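Local coordinates for UTP-glucose-1-phosphate uridylyltransferase 2 (Trypanosoma brucei, PDB 3GUE), which probably catalyses the uridylyl transfer from UTP to alpha-D-glucose 1-phosphate that yields UDP-glucose and diphosphate, acting as a UDP-glucose pyrophosphorylase of the UDPGP type 1 family, at residues Phe110-Gln114 / Val391-Leu397; Arg249-Asp253 / Gly405-Ala409; Cys378-Leu382 / Tyr417-Phe423; Val431-Arg435 / Phe448-Val454; Gln436-Val442 / Val454-Ile460. The contacts are given in a common frame with arbitrary orientation. Residues are numbered along the deposited sequence.

Contact 1 of 5, residues Phe110-Gln114 / Val391-Leu397; sequences FTALQ and VTEDQRL
A tight hairpin turn between strands 389-391 and 397-399 lies against one side of helix 107-122. Residues Thr392 to Gln395 form a type I beta turn with Gln395 N to Thr392 O at 2.8 Å; Gln395 then takes left-handed backbone angles (70/23) and Thr392 N bonds Arg396 O at 3.0 Å, completing a G1 beta bulge. Gln395, the most covered residue, has its CA 5.1 Å from Gln114 CA. Its side chain (m, m) lies along the helix, with CG 4.1 Å from Leu113 CB. Leu397 CD1 sits over one face of the Phe110 ring (chi1 m) in a CH-pi contact, 3.6 Å from the centroid, and Val391 CG2 is 3.8 Å from Phe110 CE1. The side chain of Gln114 (m, t), about 12 Å from the bound UDP-glucose, donates from NE2 to Gln395 O at 2.7 Å and makes a weak hydrogen bond to Leu223 O. One water donates to both Gln114 O (2.6 Å) and Asp394 O (2.8 Å).

Contact 2 of 5, residues Arg249-Asp253 / Gly405-Ala409; sequences RTESD and GKPPA
Both segments are loop, up to Ala409, where strand 409-412 begins. Residues Thr250 to Asp253 make a type I beta turn closed by Asp253 N to Thr250 O at 3.0 Å, while Lys406 to Ala409 run extended through two prolines after a positive-phi Gly405 (84/-4). The chains advance in the same sense, Thr250 CA lying 6.3 Å from Lys406 CA and Ser252 CA 5.0 Å from Ala409 CA. Asp253 OD2 accepts from Thr250 N at 2.7 Å, and the hydroxyls of Thr250 and Ser252, both p rotamers, are hydrogen-bonded, OG1 to OG 2.9 Å. This pair faces the Pro407 ring: Ser252 OG is 3.5 Å from Pro407 CG and Thr250 OG1 3.7 Å from Pro407 CD. A water links the segments, accepting from Ser252 N (3.1 Å) and donating to Pro407 O (2.7 Å). The contact joins the loop leaving strand 242-248 of the central mixed sheet, held also by an Asp253-Arg369 salt bridge, to Ala409, which pairs through its backbone with Thr438 and Leu440 of strand 437-443.

Contact 3 of 5, residues Cys378-Leu382 / Tyr417-Phe423; sequences CSDLL and YKMIDGF
Phe423 lays its ring against the first turn of helix 378-385, with Cys378 O over one face. Its chi1 is t and chi2 63°, which brings CE2 to 3.6 Å from Leu381 CD2 and CE1 to 3.6 Å from Leu382 CB; both leucines are t, p rotamers. Cys378 (chi1 m) points into the other segment and is the most covered residue of the contact. Its SG lies 3.6 Å from Phe423 CB and 3.8 Å from Ile420 CA, and stands 4.9 Å from the Phe423 ring centroid, 45° off the normal, an oblique sulfur-aromatic contact. Ile420 CD1 completes the patch at 4.0 Å from Leu381 CD2.

Two helix starts thus meet. Residues 378-382 are helical, with Leu382 N to Cys378 O at 2.9 Å, whereas 417-419 lead in as a loop, Met419 taking the N-cap position and its O accepting from Phe423 N at 3.0 Å. The backbones approach most closely at Cys378 and Lys418, whose CA atoms are 6.1 Å apart. Helix 378-385 begins two residues after the UDP-glucose-binding Lys376, and the side chain of Lys418, which bonds Gly89 O, lies about 5 Å from that of Lys255, a UDP-glucose-binding residue. A single water accepts from Cys378 N (3.1 Å) and donates to Lys418 O (2.7 Å), bridging the two backbones, while the rest of the contact is largely packing of sulfur, aliphatic and aromatic groups.

Contact 4 of 5, residues Val431-Arg435 / Phe448-Val454; sequences VPSLR and FGADVSV
Both backbone polar atoms of Ser433 bond the neighbouring segment: N donates to Val452 O (2.8 Å) and O accepts from Val454 N (2.9 Å). This single parallel bridge pairs Ser433 with Ser453 (CA-CA 4.7 Å); Pro432 CA lies 4.8 Å from Val452 CA and Leu434 CA 5.4 Å from Val454 CA. It brings the loop after helix 420-427 alongside the start of strand 453-455, in the C-terminal region, a beta-helix in eukaryotic UDP-glucose pyrophosphorylases.

One water donates to Val431 O (2.7 Å) and accepts from Asp451 N (3.2 Å). A second donates to Gly449 O (2.7 Å) and weakly to Val431 O (3.0 Å), and accepts from Val452 N (3.2 Å). A third donates to Ser433 OG (3.1 Å) and Val454 O (2.7 Å). Ser433 OG also bonds Asp387, whose other carboxylate oxygen accepts from Leu434 N and Arg435 N. Ser453 makes its backbone hydrogen bonds with Arg474 and Leu476, and its OG bonds Arg455 NE.

Leu434 CD2 packs 3.6 Å from Val454 CB. Pro432 has no NH to donate, and its ring meets Phe448 by apolar packing, CG 3.9 Å from the centroid and 6° off the normal in a CH-pi contact; the backbone bonds are made by Ser433.

Contact 5 of 5, residues Gln436-Val442 / Val454-Ile460; sequences QCTSLTV and VRGNVVI
Two parallel strands pair here along the C-terminal beta structure, away from the UDP-glucose site. Strand axes 439-442 and 458-460 run 4.8 Å apart at 7°. Val458 N to Ser439 O (2.9 Å), Thr441 N to Val458 O (2.9 Å) and Ile460 N to Thr441 O (2.8 Å) set the register, which pairs Ser439 with Asn457, Leu440 with Val458, Thr441 with Val459 and Val442 with Ile460. Earlier, Gly456 N bonds Gln436 O (2.9 Å) and Cys437 pairs with Gly456, so the register slips by one: a beta bulge, at which Gly456 O receives both Thr438 N (2.7 Å) and Ser439 N (3.2 Å). Both chains turn a corner, at 438 and 456-457, Gly456 with positive phi (73/-135). Such stacked parallel strands joined by corners are consistent with the coils of the left-handed beta-helix known from eukaryotic UDP-glucose pyrophosphorylases. Leu440, Val442, Val458 and Ile460 face the interior: Leu440 (t, p) puts CD1 3.6 Å from Val458 CG1 and 4.2 Å from Ile460 CD1, and Cys437 SG meets Val454 CG1 at 3.8 Å. The other face carries Ser439, Thr441 and Val459, where a water donates to Val458 O (2.9 Å) and bonds Ser439 OG (3.1 Å).

How the contacts relate
From the N terminus, contact 1 opens at 110-114, contact 2 at 249-253 and contact 3 at 378-382 before any has closed; they close in the same order, so all three cross and none nests. Contact 1 brings the 391-397 hairpin onto helix 107-122, contact 2 brings the 405-409 segment onto the loop that leaves strand 242-248. Contacts 4 and 5 follow in series and cross each other, closing short loops and sharing Val454 and a water. Leu382 of contact 3 packs on Pro432 and Leu434 of contact 4, Tyr417 of contact 3 packs on Val442 of contact 5, and Ala409 of contact 2 pairs with strand 437-443 of contact 5. Contact 1 touches none of the others.

Contact 1 of 5, residues Phe110-Gln114 / Val391-Leu397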
# COMPACT_ATOMS: atom_id res chain seq x y z
N PHE A 110 8.55 3.53 -13.60
CA PHE A 110 9.60 3.18 -12.62
C PHE A 110 9.67 1.69 -12.23
O PHE A 110 10.76 1.13 -12.20
CB PHE A 110 9.58 4.11 -11.40
CG PHE A 110 10.15 5.47 -11.70
CD1 PHE A 110 11.51 5.62 -11.97
CD2 PHE A 110 9.33 6.61 -11.72
CE1 PHE A 110 12.06 6.88 -12.27
CE2 PHE A 110 9.85 7.86 -12.00
CZ PHE A 110 11.23 8.01 -12.28
N THR A 111 8.51 1.04 -12.06
CA THR A 111 8.42 -0.41 -11.80
C THR A 111 8.94 -1.25 -12.99
O THR A 111 9.72 -2.17 -12.79
CB THR A 111 6.95 -0.85 -11.45
OG1 THR A 111 6.55 -0.25 -10.21
CG2 THR A 111 6.82 -2.37 -11.35
N ALA A 112 8.50 -0.92 -14.21
CA ALA A 112 8.96 -1.59 -15.43
C ALA A 112 10.46 -1.41 -15.69
O ALA A 112 11.13 -2.34 -16.16
CB ALA A 112 8.16 -1.13 -16.65
N LEU A 113 10.97 -0.21 -15.40
CA LEU A 113 12.37 0.12 -15.60
C LEU A 113 13.28 -0.50 -14.55
O LEU A 113 14.40 -0.90 -14.86
CB LEU A 113 12.56 1.66 -15.62
CG LEU A 113 12.07 2.48 -16.83
CD1 LEU A 113 12.19 3.95 -16.53
CD2 LEU A 113 12.75 2.15 -18.16
N GLN A 114 12.79 -0.56 -13.30
CA GLN A 114 13.48 -1.25 -12.19
C GLN A 114 13.68 -2.73 -12.52
O GLN A 114 14.75 -3.27 -12.33
CB GLN A 114 12.68 -1.12 -10.90
CG GLN A 114 12.84 0.22 -10.19
CD GLN A 114 11.85 0.47 -9.08
OE1 GLN A 114 11.16 -0.46 -8.61
NE2 GLN A 114 11.78 1.73 -8.63
N VAL A 391 16.05 9.77 -8.08
CA VAL A 391 16.18 8.53 -8.83
C VAL A 391 17.61 7.95 -8.72
O VAL A 391 18.59 8.64 -8.94
CB VAL A 391 15.72 8.72 -10.30
CG1 VAL A 391 15.77 7.40 -11.08
CG2 VAL A 391 14.31 9.29 -10.29
N THR A 392 17.69 6.68 -8.36
CA THR A 392 18.96 5.97 -8.25
C THR A 392 19.32 5.23 -9.57
O THR A 392 18.48 5.04 -10.45
CB THR A 392 18.93 4.95 -7.09
OG1 THR A 392 18.13 3.83 -7.47
CG2 THR A 392 18.33 5.55 -5.82
N GLU A 393 20.57 4.80 -9.68
CA GLU A 393 21.02 4.12 -10.89
C GLU A 393 20.10 2.93 -11.20
O GLU A 393 19.71 2.71 -12.36
CB GLU A 393 22.48 3.70 -10.75
CG GLU A 393 23.17 3.30 -12.05
CD GLU A 393 24.54 2.69 -11.80
OE1 GLU A 393 25.25 3.21 -10.91
OE2 GLU A 393 24.91 1.70 -12.49
N ASP A 394 19.72 2.21 -10.15
CA ASP A 394 18.86 1.04 -10.30
C ASP A 394 17.36 1.38 -10.42
O ASP A 394 16.49 0.50 -10.30
CB ASP A 394 19.14 -0.01 -9.21
CG ASP A 394 18.79 0.47 -7.80
OD1 ASP A 394 18.67 1.68 -7.56
OD2 ASP A 394 18.66 -0.39 -6.90
N GLN A 395 17.08 2.66 -10.69
CA GLN A 395 15.74 3.20 -10.98
C GLN A 395 14.76 3.24 -9.81
O GLN A 395 13.55 3.26 -10.01
CB GLN A 395 15.13 2.49 -12.20
CG GLN A 395 15.99 2.58 -13.48
CD GLN A 395 16.04 3.96 -14.08
OE1 GLN A 395 15.60 4.95 -13.48
NE2 GLN A 395 16.57 4.04 -15.29
N ARG A 396 15.27 3.24 -8.59
CA ARG A 396 14.41 3.35 -7.42
C ARG A 396 14.25 4.83 -7.10
O ARG A 396 15.00 5.67 -7.60
CB ARG A 396 14.99 2.57 -6.22
CG ARG A 396 14.92 1.06 -6.39
CD ARG A 396 15.27 0.30 -5.10
NE ARG A 396 16.61 0.64 -4.64
CZ ARG A 396 16.88 1.23 -3.48
NH1 ARG A 396 15.89 1.53 -2.65
NH2 ARG A 396 18.14 1.51 -3.15
N LEU A 397 13.23 5.15 -6.33
CA LEU A 397 13.09 6.49 -5.76
C LEU A 397 13.40 6.43 -4.29
O LEU A 397 12.88 5.58 -3.57
CB LEU A 397 11.70 7.05 -6.01
CG LEU A 397 11.58 7.64 -7.42
CD1 LEU A 397 11.44 6.57 -8.47
CD2 LEU A 397 10.43 8.57 -7.50
O HOH W 1 16.35 -2.30 -10.51

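Contact 2 of 5, residues Arg249-Asp253 / Gly405-Ala409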
# COMPACT_ATOMS: atom_id res chain seq x y z
N ARG A 249 9.50 4.29 12.36
CA ARG A 249 8.45 5.22 12.04
C ARG A 249 8.92 6.68 12.16
O ARG A 249 9.66 7.02 13.07
CB ARG A 249 7.25 4.99 12.94
CG ARG A 249 5.93 5.46 12.36
CD ARG A 249 4.82 5.07 13.30
NE ARG A 249 3.49 5.49 12.86
CZ ARG A 249 2.41 5.37 13.61
NH1 ARG A 249 2.50 4.82 14.83
NH2 ARG A 249 1.24 5.75 13.14
N THR A 250 8.46 7.52 11.21
CA THR A 250 8.72 8.96 11.19
C THR A 250 7.39 9.71 11.35
O THR A 250 6.31 9.11 11.32
CB THR A 250 9.38 9.41 9.85
OG1 THR A 250 8.49 9.13 8.76
CG2 THR A 250 10.71 8.70 9.61
N GLU A 251 7.47 11.03 11.49
CA GLU A 251 6.29 11.87 11.60
C GLU A 251 5.38 11.78 10.34
O GLU A 251 4.16 11.95 10.45
CB GLU A 251 6.71 13.31 11.87
CG GLU A 251 5.78 14.06 12.80
CD GLU A 251 5.98 15.57 12.73
OE1 GLU A 251 7.14 16.04 12.72
OE2 GLU A 251 4.95 16.29 12.67
N SER A 252 5.97 11.50 9.18
CA SER A 252 5.20 11.30 7.94
C SER A 252 4.40 9.97 7.87
O SER A 252 3.55 9.79 7.00
CB SER A 252 6.11 11.45 6.72
OG SER A 252 7.05 10.40 6.65
N ASP A 253 4.66 9.01 8.77
CA ASP A 253 3.96 7.70 8.66
C ASP A 253 2.67 7.77 9.48
O ASP A 253 2.68 7.49 10.68
CB ASP A 253 4.84 6.52 9.11
CG ASP A 253 6.19 6.45 8.37
OD1 ASP A 253 6.21 6.49 7.12
OD2 ASP A 253 7.22 6.34 9.06
N GLY A 405 17.21 10.54 6.62
CA GLY A 405 16.24 9.44 6.81
C GLY A 405 14.81 9.85 7.15
O GLY A 405 13.94 8.98 7.26
N LYS A 406 14.58 11.15 7.34
CA LYS A 406 13.28 11.66 7.78
C LYS A 406 12.61 12.46 6.66
O LYS A 406 13.08 13.56 6.33
CB LYS A 406 13.39 12.54 9.03
CG LYS A 406 13.89 11.85 10.29
CD LYS A 406 13.93 12.83 11.45
CE LYS A 406 15.18 12.64 12.29
NZ LYS A 406 14.93 11.87 13.55
N PRO A 407 11.52 11.92 6.07
CA PRO A 407 10.88 12.68 5.00
C PRO A 407 10.33 14.00 5.56
O PRO A 407 10.03 14.08 6.77
CB PRO A 407 9.72 11.78 4.57
CG PRO A 407 10.13 10.38 5.02
CD PRO A 407 10.84 10.63 6.31
N PRO A 408 10.20 15.03 4.69
CA PRO A 408 9.52 16.26 5.14
C PRO A 408 8.15 15.86 5.68
O PRO A 408 7.50 14.98 5.10
CB PRO A 408 9.30 17.03 3.84
CG PRO A 408 10.29 16.51 2.88
CD PRO A 408 10.60 15.10 3.27
N ALA A 409 7.72 16.46 6.79
CA ALA A 409 6.39 16.16 7.32
C ALA A 409 5.38 17.14 6.70
O ALA A 409 5.27 18.30 7.11
CB ALA A 409 6.38 16.22 8.84
O HOH W 2 8.84 12.48 8.60

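Contact 3 of 5, residues Cys378-Leu382 / Tyr417-Phe423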
# COMPACT_ATOMS: atom_id res chain seq x y z
N CYS A 378 -1.99 12.71 -1.28
CA CYS A 378 -1.50 13.75 -2.17
C CYS A 378 -0.32 14.49 -1.52
O CYS A 378 0.57 14.93 -2.23
CB CYS A 378 -2.62 14.73 -2.56
SG CYS A 378 -3.82 14.14 -3.78
N SER A 379 -0.31 14.58 -0.17
CA SER A 379 0.86 15.05 0.59
C SER A 379 2.13 14.24 0.38
O SER A 379 3.21 14.83 0.25
CB SER A 379 0.59 15.25 2.11
OG SER A 379 -0.17 14.21 2.71
N ASP A 380 1.99 12.92 0.32
CA ASP A 380 3.06 11.99 -0.02
C ASP A 380 3.52 12.19 -1.44
O ASP A 380 4.75 12.15 -1.73
CB ASP A 380 2.59 10.54 0.13
CG ASP A 380 2.36 10.10 1.57
OD1 ASP A 380 3.00 10.58 2.50
OD2 ASP A 380 1.50 9.21 1.77
N LEU A 381 2.54 12.37 -2.33
CA LEU A 381 2.76 12.58 -3.77
C LEU A 381 3.56 13.83 -4.05
O LEU A 381 4.43 13.82 -4.92
CB LEU A 381 1.45 12.65 -4.52
CG LEU A 381 1.57 12.81 -6.04
CD1 LEU A 381 2.31 11.59 -6.63
CD2 LEU A 381 0.16 13.00 -6.64
N LEU A 382 3.20 14.92 -3.36
CA LEU A 382 3.96 16.15 -3.36
C LEU A 382 5.44 15.91 -3.02
O LEU A 382 6.33 16.47 -3.70
CB LEU A 382 3.35 17.17 -2.37
CG LEU A 382 4.12 18.46 -2.04
CD1 LEU A 382 4.45 19.24 -3.32
CD2 LEU A 382 3.30 19.35 -1.06
N TYR A 417 -6.92 19.71 -0.45
CA TYR A 417 -5.78 19.03 -1.11
C TYR A 417 -5.84 17.52 -1.09
O TYR A 417 -4.89 16.84 -1.51
CB TYR A 417 -4.47 19.51 -0.47
CG TYR A 417 -4.33 21.01 -0.57
CD1 TYR A 417 -4.26 21.62 -1.82
CD2 TYR A 417 -4.35 21.82 0.56
CE1 TYR A 417 -4.15 22.99 -1.94
CE2 TYR A 417 -4.27 23.20 0.45
CZ TYR A 417 -4.18 23.78 -0.81
OH TYR A 417 -4.08 25.13 -0.93
N LYS A 418 -6.95 17.00 -0.59
CA LYS A 418 -7.05 15.58 -0.32
C LYS A 418 -7.33 14.88 -1.65
O LYS A 418 -6.71 13.86 -1.97
CB LYS A 418 -8.10 15.32 0.76
CG LYS A 418 -8.68 13.91 0.75
CD LYS A 418 -9.31 13.52 2.08
CE LYS A 418 -9.66 12.05 2.07
NZ LYS A 418 -8.55 11.20 1.54
N MET A 419 -8.23 15.48 -2.43
CA MET A 419 -8.56 15.01 -3.76
C MET A 419 -7.54 15.52 -4.76
O MET A 419 -7.06 16.66 -4.63
CB MET A 419 -9.97 15.43 -4.15
CG MET A 419 -11.11 14.96 -3.21
SD MET A 419 -11.50 13.18 -3.24
CE MET A 419 -10.48 12.63 -1.87
N ILE A 420 -7.20 14.70 -5.76
CA ILE A 420 -6.08 15.05 -6.66
C ILE A 420 -6.36 16.34 -7.44
O ILE A 420 -5.44 17.09 -7.74
CB ILE A 420 -5.60 13.89 -7.62
CG1 ILE A 420 -4.48 14.43 -8.53
CG2 ILE A 420 -6.72 13.39 -8.46
CD1 ILE A 420 -3.27 13.56 -8.68
N ASP A 421 -7.64 16.57 -7.73
CA ASP A 421 -8.12 17.80 -8.33
C ASP A 421 -7.78 19.05 -7.52
O ASP A 421 -7.49 20.10 -8.09
CB ASP A 421 -9.64 17.73 -8.49
CG ASP A 421 -10.14 18.65 -9.53
OD1 ASP A 421 -9.73 18.45 -10.71
OD2 ASP A 421 -10.93 19.57 -9.19
N GLY A 422 -7.88 18.95 -6.19
CA GLY A 422 -7.54 20.06 -5.32
C GLY A 422 -6.04 20.24 -5.24
O GLY A 422 -5.54 21.38 -5.25
N PHE A 423 -5.33 19.09 -5.16
CA PHE A 423 -3.87 19.03 -5.10
C PHE A 423 -3.28 19.63 -6.36
O PHE A 423 -2.20 20.19 -6.32
CB PHE A 423 -3.36 17.57 -4.93
CG PHE A 423 -1.84 17.45 -5.05
CD1 PHE A 423 -0.99 18.09 -4.13
CD2 PHE A 423 -1.26 16.69 -6.07
CE1 PHE A 423 0.42 18.00 -4.26
CE2 PHE A 423 0.14 16.59 -6.20
CZ PHE A 423 0.98 17.26 -5.28
O HOH W 3 -4.91 12.80 -0.24

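Contact 4 of 5, residues Val431-Arg435 / Phe448-Val454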
# COMPACT_ATOMS: atom_id res chain seq x y z
N VAL A 431 6.03 22.49 -8.69
CA VAL A 431 6.34 21.68 -7.50
C VAL A 431 7.51 22.39 -6.81
O VAL A 431 8.53 22.61 -7.45
CB VAL A 431 6.74 20.21 -7.88
CG1 VAL A 431 6.94 19.33 -6.62
CG2 VAL A 431 5.71 19.60 -8.80
N PRO A 432 7.35 22.77 -5.52
CA PRO A 432 8.43 23.45 -4.80
C PRO A 432 9.59 22.51 -4.47
O PRO A 432 9.40 21.29 -4.46
CB PRO A 432 7.74 23.94 -3.51
CG PRO A 432 6.70 22.87 -3.26
CD PRO A 432 6.17 22.57 -4.65
N SER A 433 10.77 23.08 -4.24
CA SER A 433 11.93 22.34 -3.74
C SER A 433 11.59 22.02 -2.27
O SER A 433 11.16 22.91 -1.53
CB SER A 433 13.21 23.20 -3.86
OG SER A 433 14.39 22.62 -3.32
N LEU A 434 11.75 20.77 -1.89
CA LEU A 434 11.49 20.30 -0.50
C LEU A 434 12.64 19.49 0.11
O LEU A 434 12.50 18.94 1.20
CB LEU A 434 10.18 19.48 -0.44
CG LEU A 434 8.88 20.25 -0.78
CD1 LEU A 434 7.76 19.28 -0.95
CD2 LEU A 434 8.51 21.28 0.29
N ARG A 435 13.76 19.41 -0.58
CA ARG A 435 14.91 18.68 -0.05
C ARG A 435 15.46 19.25 1.27
O ARG A 435 15.98 18.51 2.09
CB ARG A 435 16.03 18.54 -1.11
CG ARG A 435 16.52 19.85 -1.70
CD ARG A 435 17.66 19.66 -2.72
NE ARG A 435 18.10 20.98 -3.16
CZ ARG A 435 18.89 21.79 -2.45
NH1 ARG A 435 19.36 21.41 -1.26
NH2 ARG A 435 19.21 22.98 -2.93
N PHE A 448 1.56 27.34 -5.47
CA PHE A 448 2.99 27.51 -5.77
C PHE A 448 3.18 27.88 -7.23
O PHE A 448 2.49 27.35 -8.09
CB PHE A 448 3.80 26.24 -5.49
CG PHE A 448 3.95 25.93 -4.03
CD1 PHE A 448 4.84 26.67 -3.24
CD2 PHE A 448 3.20 24.92 -3.44
CE1 PHE A 448 4.97 26.40 -1.88
CE2 PHE A 448 3.33 24.63 -2.06
CZ PHE A 448 4.21 25.37 -1.28
N GLY A 449 4.11 28.80 -7.47
CA GLY A 449 4.64 29.07 -8.79
C GLY A 449 5.95 28.32 -8.92
O GLY A 449 6.16 27.29 -8.27
N ALA A 450 6.85 28.87 -9.73
CA ALA A 450 8.07 28.17 -10.15
C ALA A 450 9.29 28.44 -9.26
O ALA A 450 9.44 29.52 -8.65
CB ALA A 450 8.38 28.48 -11.64
N ASP A 451 10.14 27.42 -9.17
CA ASP A 451 11.41 27.43 -8.42
C ASP A 451 11.31 28.01 -6.99
O ASP A 451 12.22 28.68 -6.51
CB ASP A 451 12.52 28.08 -9.26
CG ASP A 451 12.61 27.47 -10.66
OD1 ASP A 451 13.52 26.65 -10.91
OD2 ASP A 451 11.74 27.79 -11.50
N VAL A 452 10.20 27.73 -6.33
CA VAL A 452 10.03 28.01 -4.90
C VAL A 452 10.85 27.03 -4.06
O VAL A 452 10.81 25.83 -4.27
CB VAL A 452 8.54 28.01 -4.50
CG1 VAL A 452 8.36 28.13 -3.00
CG2 VAL A 452 7.83 29.18 -5.19
N SER A 453 11.62 27.56 -3.11
CA SER A 453 12.46 26.75 -2.25
C SER A 453 11.87 26.72 -0.85
O SER A 453 11.71 27.77 -0.23
CB SER A 453 13.90 27.30 -2.26
OG SER A 453 14.70 26.76 -1.21
N VAL A 454 11.48 25.54 -0.37
CA VAL A 454 10.93 25.45 1.01
C VAL A 454 12.01 24.88 1.96
O VAL A 454 12.59 23.81 1.70
CB VAL A 454 9.60 24.64 1.09
CG1 VAL A 454 9.17 24.44 2.52
CG2 VAL A 454 8.47 25.29 0.29
O HOH W 4 8.07 25.54 -7.36
O HOH W 5 9.31 24.34 -9.38
O HOH W 6 14.20 22.74 -0.19

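Contact 5 of 5, residues Gln436-Val442 / Val454-Ile460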
# COMPACT_ATOMS: atom_id res chain seq x y z
N GLN A 436 15.31 20.55 1.50
CA GLN A 436 15.73 21.17 2.76
C GLN A 436 14.57 21.35 3.75
O GLN A 436 14.72 22.04 4.76
CB GLN A 436 16.40 22.54 2.52
CG GLN A 436 17.34 22.59 1.32
CD GLN A 436 17.99 23.95 1.16
OE1 GLN A 436 17.55 24.78 0.34
NE2 GLN A 436 19.00 24.22 1.96
N CYS A 437 13.41 20.76 3.45
CA CYS A 437 12.22 20.98 4.24
C CYS A 437 12.05 19.92 5.32
O CYS A 437 12.06 18.72 5.04
CB CYS A 437 10.99 21.02 3.33
SG CYS A 437 9.47 21.09 4.23
N THR A 438 11.94 20.35 6.58
CA THR A 438 11.65 19.38 7.65
C THR A 438 10.13 19.24 7.85
O THR A 438 9.64 18.22 8.32
CB THR A 438 12.37 19.69 9.02
OG1 THR A 438 11.87 20.89 9.59
CG2 THR A 438 13.88 19.83 8.87
N SER A 439 9.40 20.28 7.45
CA SER A 439 7.97 20.36 7.75
C SER A 439 7.30 21.41 6.86
O SER A 439 7.80 22.51 6.72
CB SER A 439 7.80 20.76 9.22
OG SER A 439 6.48 20.62 9.64
N LEU A 440 6.18 21.06 6.24
CA LEU A 440 5.38 22.04 5.49
C LEU A 440 3.89 21.86 5.75
O LEU A 440 3.34 20.79 5.48
CB LEU A 440 5.68 21.99 3.98
CG LEU A 440 4.76 22.82 3.07
CD1 LEU A 440 5.02 24.35 3.15
CD2 LEU A 440 4.76 22.32 1.61
N THR A 441 3.26 22.90 6.29
CA THR A 441 1.85 22.90 6.58
C THR A 441 1.15 23.96 5.70
O THR A 441 1.57 25.13 5.65
CB THR A 441 1.60 23.11 8.12
OG1 THR A 441 2.16 21.99 8.83
CG2 THR A 441 0.12 23.20 8.45
N VAL A 442 0.09 23.54 5.01
CA VAL A 442 -0.65 24.40 4.12
C VAL A 442 -2.12 24.35 4.44
O VAL A 442 -2.70 23.27 4.60
CB VAL A 442 -0.41 24.03 2.64
CG1 VAL A 442 -1.29 24.88 1.69
CG2 VAL A 442 1.10 24.16 2.31
N VAL A 454 11.48 25.54 -0.37
CA VAL A 454 10.93 25.45 1.01
C VAL A 454 12.01 24.88 1.96
O VAL A 454 12.59 23.81 1.70
CB VAL A 454 9.60 24.64 1.09
CG1 VAL A 454 9.17 24.44 2.52
CG2 VAL A 454 8.47 25.29 0.29
N ARG A 455 12.29 25.61 3.04
CA ARG A 455 13.39 25.28 3.94
C ARG A 455 12.98 25.29 5.41
O ARG A 455 12.29 26.23 5.88
CB ARG A 455 14.54 26.28 3.75
CG ARG A 455 15.14 26.31 2.37
CD ARG A 455 15.98 27.57 2.17
NE ARG A 455 16.39 27.66 0.77
CZ ARG A 455 17.24 28.56 0.26
NH1 ARG A 455 17.80 29.48 1.03
NH2 ARG A 455 17.51 28.53 -1.03
N GLY A 456 13.43 24.28 6.14
CA GLY A 456 13.17 24.20 7.58
C GLY A 456 11.72 23.83 7.86
O GLY A 456 11.21 22.91 7.23
N ASN A 457 11.10 24.54 8.81
CA ASN A 457 9.67 24.40 9.14
C ASN A 457 8.80 25.54 8.59
O ASN A 457 8.76 26.64 9.17
CB ASN A 457 9.48 24.30 10.65
CG ASN A 457 10.11 23.04 11.24
OD1 ASN A 457 10.71 23.06 12.30
ND2 ASN A 457 9.97 21.94 10.52
N VAL A 458 8.07 25.27 7.50
CA VAL A 458 7.27 26.29 6.81
C VAL A 458 5.76 26.11 7.01
O VAL A 458 5.22 25.02 6.83
CB VAL A 458 7.63 26.37 5.31
CG1 VAL A 458 6.63 27.25 4.50
CG2 VAL A 458 9.04 26.91 5.16
N VAL A 459 5.08 27.20 7.39
CA VAL A 459 3.62 27.23 7.44
C VAL A 459 3.06 28.25 6.40
O VAL A 459 3.57 29.39 6.27
CB VAL A 459 3.08 27.52 8.89
CG1 VAL A 459 1.54 27.50 8.93
CG2 VAL A 459 3.66 26.51 9.92
N ILE A 460 2.04 27.84 5.65
CA ILE A 460 1.35 28.74 4.72
C ILE A 460 -0.17 28.67 4.94
O ILE A 460 -0.79 27.68 4.56
CB ILE A 460 1.69 28.42 3.21
CG1 ILE A 460 3.21 28.33 2.98
CG2 ILE A 460 1.07 29.48 2.26
CD1 ILE A 460 3.63 27.96 1.51
O HOH W 6 14.20 22.74 -0.19
O HOH W 7 5.26 23.39 9.25